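Local coordinates for protein OHCU decarboxylase (Arabidopsis thaliana, PDB 2Q37) that carries out the last two steps of urate breakdown, hydrolysing 5-hydroxyisourate and decarboxylating the product OHCU to (S)-allantoin, the latter in this N-terminal domain, at residues E73-H78 / F127-I132. Residues are numbered along the deposited sequence; the frame is centred on the assembly and turned at random.
Sequences EAFSAH and FGFIFI. With 3AL (1-[(4S)-2,5-dioxoimidazolidin-4-yl]urea), chain B.
Two walls of the OHCU decarboxylase active site meet where the end of helix 68-76, leading to the proton donor His-78, packs against the loop after helix 110-127. The contact has no hydrogen bond across it and rests on van der Waals packing, mostly of apolar side chains. Phe-75, whose flat apolar ring suits this buried place, turns its CD2 edge toward the face of Phe-129, with ring centroids 5.5 Å apart and planes at 57°. Beside this pair Ile-132 crosses the Phe-75 side chain at about a right angle, its CD1 lying 3.8 Å from Phe-75 CB. Its chi1 of -55° sets the CG1 arm toward Phe-75, and the CD1 end also meets the imidazole, 4.1 Å from His-78 CD2. Ile-130 CD1 packs against two carbonyl oxygens at the turn after the helix, 3.5 Å from His-78 O and 3.7 Å from Phe-75 O.

Both segments hold (S)-allantoin. His-78 ND1 makes a weak, bent bond to ligand O5 (3.0 Å, 126°). Phe-131 O accepts a straighter one from ligand N1 (2.9 Å). His-78 NE2 is hydrogen-bonded to Gln-166 OE1, a second-shell link that should limit rotation of the imidazole. Helix 155-178, which carries Gln-166, also packs Leu-159 and Ala-162 on Phe-75, whereas Phe-129 rests on Tyr-123 of helix 110-127 and Phe-131 touches Leu-147 of helix 140-150.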
loop_
_atom_site.group_PDB
_atom_site.type_symbol
_atom_site.label_atom_id
_atom_site.label_comp_id
_atom_site.label_asym_id
_atom_site.label_seq_id
_atom_site.Cartn_x
_atom_site.Cartn_y
_atom_site.Cartn_z
ATOM N N GLU A 73 -9.002 -1.095 2.872
ATOM C CA GLU A 73 -10.426 -1.111 3.116
ATOM C C GLU A 73 -10.660 -1.703 4.495
ATOM O O GLU A 73 -11.430 -1.151 5.301
ATOM C CB GLU A 73 -11.164 -1.950 2.060
ATOM C CG GLU A 73 -12.681 -1.966 2.255
ATOM C CD GLU A 73 -13.439 -2.694 1.141
ATOM O OE1 GLU A 73 -13.047 -3.831 0.770
ATOM O OE2 GLU A 73 -14.445 -2.127 0.648
ATOM N N ALA A 74 -9.978 -2.811 4.779
ATOM C CA ALA A 74 -10.144 -3.476 6.056
ATOM C C ALA A 74 -9.717 -2.644 7.261
ATOM O O ALA A 74 -10.351 -2.739 8.317
ATOM C CB ALA A 74 -9.417 -4.811 6.052
ATOM N N PHE A 75 -8.666 -1.829 7.116
ATOM C CA PHE A 75 -8.191 -1.016 8.237
ATOM C C PHE A 75 -9.247 0.025 8.591
ATOM O O PHE A 75 -9.560 0.256 9.773
ATOM C CB PHE A 75 -6.882 -0.272 7.910
ATOM C CG PHE A 75 -5.747 -1.156 7.474
ATOM C CD1 PHE A 75 -5.660 -2.486 7.887
ATOM C CD2 PHE A 75 -4.717 -0.630 6.685
ATOM C CE1 PHE A 75 -4.552 -3.274 7.517
ATOM C CE2 PHE A 75 -3.618 -1.406 6.315
ATOM C CZ PHE A 75 -3.530 -2.728 6.731
ATOM N N SER A 76 -9.780 0.656 7.551
ATOM C CA SER A 76 -10.781 1.694 7.711
ATOM C C SER A 76 -12.019 1.218 8.472
ATOM O O SER A 76 -12.688 2.015 9.123
ATOM C CB SER A 76 -11.210 2.219 6.339
ATOM O OG SER A 76 -11.989 1.251 5.650
ATOM N N ALA A 77 -12.320 -0.075 8.403
ATOM C CA ALA A 77 -13.504 -0.600 9.078
ATOM C C ALA A 77 -13.447 -0.540 10.604
ATOM O O ALA A 77 -14.459 -0.780 11.282
ATOM C CB ALA A 77 -13.757 -2.029 8.639
ATOM N N HIS A 78 -12.284 -0.224 11.153
ATOM C CA HIS A 78 -12.162 -0.197 12.605
ATOM C C HIS A 78 -12.249 1.169 13.227
ATOM O O HIS A 78 -11.998 2.186 12.588
ATOM C CB HIS A 78 -10.815 -0.770 13.073
ATOM C CG HIS A 78 -10.553 -2.174 12.639
ATOM N ND1 HIS A 78 -11.123 -3.264 13.260
ATOM C CD2 HIS A 78 -9.723 -2.670 11.691
ATOM C CE1 HIS A 78 -10.650 -4.373 12.720
ATOM N NE2 HIS A 78 -9.799 -4.040 11.765
ATOM N N PHE A 127 0.612 8.428 7.604
ATOM C CA PHE A 127 0.529 7.151 6.897
ATOM C C PHE A 127 -0.610 6.915 5.916
ATOM O O PHE A 127 -0.513 6.043 5.058
ATOM C CB PHE A 127 0.610 6.014 7.924
ATOM C CG PHE A 127 1.917 5.974 8.661
ATOM C CD1 PHE A 127 3.062 5.455 8.053
ATOM C CD2 PHE A 127 2.031 6.510 9.941
ATOM C CE1 PHE A 127 4.307 5.474 8.713
ATOM C CE2 PHE A 127 3.273 6.534 10.610
ATOM C CZ PHE A 127 4.413 6.016 9.995
ATOM N N GLY A 128 -1.688 7.673 6.024
ATOM C CA GLY A 128 -2.779 7.485 5.081
ATOM C C GLY A 128 -3.885 6.550 5.522
ATOM O O GLY A 128 -4.889 6.417 4.837
ATOM N N PHE A 129 -3.691 5.863 6.637
ATOM C CA PHE A 129 -4.713 4.978 7.188
ATOM C C PHE A 129 -4.586 5.145 8.696
ATOM O O PHE A 129 -3.583 5.693 9.174
ATOM C CB PHE A 129 -4.491 3.525 6.741
ATOM C CG PHE A 129 -3.056 3.079 6.789
ATOM C CD1 PHE A 129 -2.459 2.697 8.005
ATOM C CD2 PHE A 129 -2.284 3.042 5.616
ATOM C CE1 PHE A 129 -1.116 2.286 8.053
ATOM C CE2 PHE A 129 -0.929 2.631 5.650
ATOM C CZ PHE A 129 -0.344 2.253 6.869
ATOM N N ILE A 130 -5.587 4.713 9.454
ATOM C CA ILE A 130 -5.522 4.869 10.907
ATOM C C ILE A 130 -4.542 3.894 11.562
ATOM O O ILE A 130 -4.074 2.944 10.937
ATOM C CB ILE A 130 -6.924 4.683 11.576
ATOM C CG1 ILE A 130 -7.461 3.284 11.305
ATOM C CG2 ILE A 130 -7.905 5.696 11.026
ATOM C CD1 ILE A 130 -8.638 2.938 12.184
ATOM N N PHE A 131 -4.229 4.150 12.827
ATOM C CA PHE A 131 -3.329 3.298 13.592
ATOM C C PHE A 131 -4.047 1.963 13.926
ATOM O O PHE A 131 -5.078 1.951 14.612
ATOM C CB PHE A 131 -2.919 4.035 14.867
ATOM C CG PHE A 131 -2.090 3.210 15.803
ATOM C CD1 PHE A 131 -0.805 2.798 15.444
ATOM C CD2 PHE A 131 -2.583 2.852 17.063
ATOM C CE1 PHE A 131 -0.018 2.038 16.341
ATOM C CE2 PHE A 131 -1.805 2.094 17.964
ATOM C CZ PHE A 131 -0.524 1.688 17.601
ATOM N N ILE A 132 -3.498 0.854 13.435
ATOM C CA ILE A 132 -4.070 -0.485 13.641
ATOM C C ILE A 132 -3.202 -1.330 14.572
ATOM O O ILE A 132 -2.001 -1.480 14.364
ATOM C CB ILE A 132 -4.201 -1.255 12.308
ATOM C CG1 ILE A 132 -5.009 -0.421 11.301
ATOM C CG2 ILE A 132 -4.893 -2.615 12.544
ATOM C CD1 ILE A 132 -6.462 -0.175 11.726
HETATM C C4 3AL B . -8.954 -2.270 16.108
HETATM C C5 3AL B . -10.274 -2.739 16.465
HETATM O O5 3AL B . -11.395 -2.440 16.142
HETATM N N7 3AL B . -10.169 -3.784 17.403
HETATM C C8 3AL B . -8.810 -3.947 17.630
HETATM O O8 3AL B . -8.367 -4.786 18.404
HETATM N N9 3AL B . -8.053 -3.052 16.878
HETATM N N3 3AL B . -8.844 -0.820 16.254
HETATM C C2 3AL B . -7.541 -0.225 15.889
HETATM N N1 3AL B . -7.464 0.975 15.995
HETATM O O2 3AL B . -6.567 -1.012 15.471
#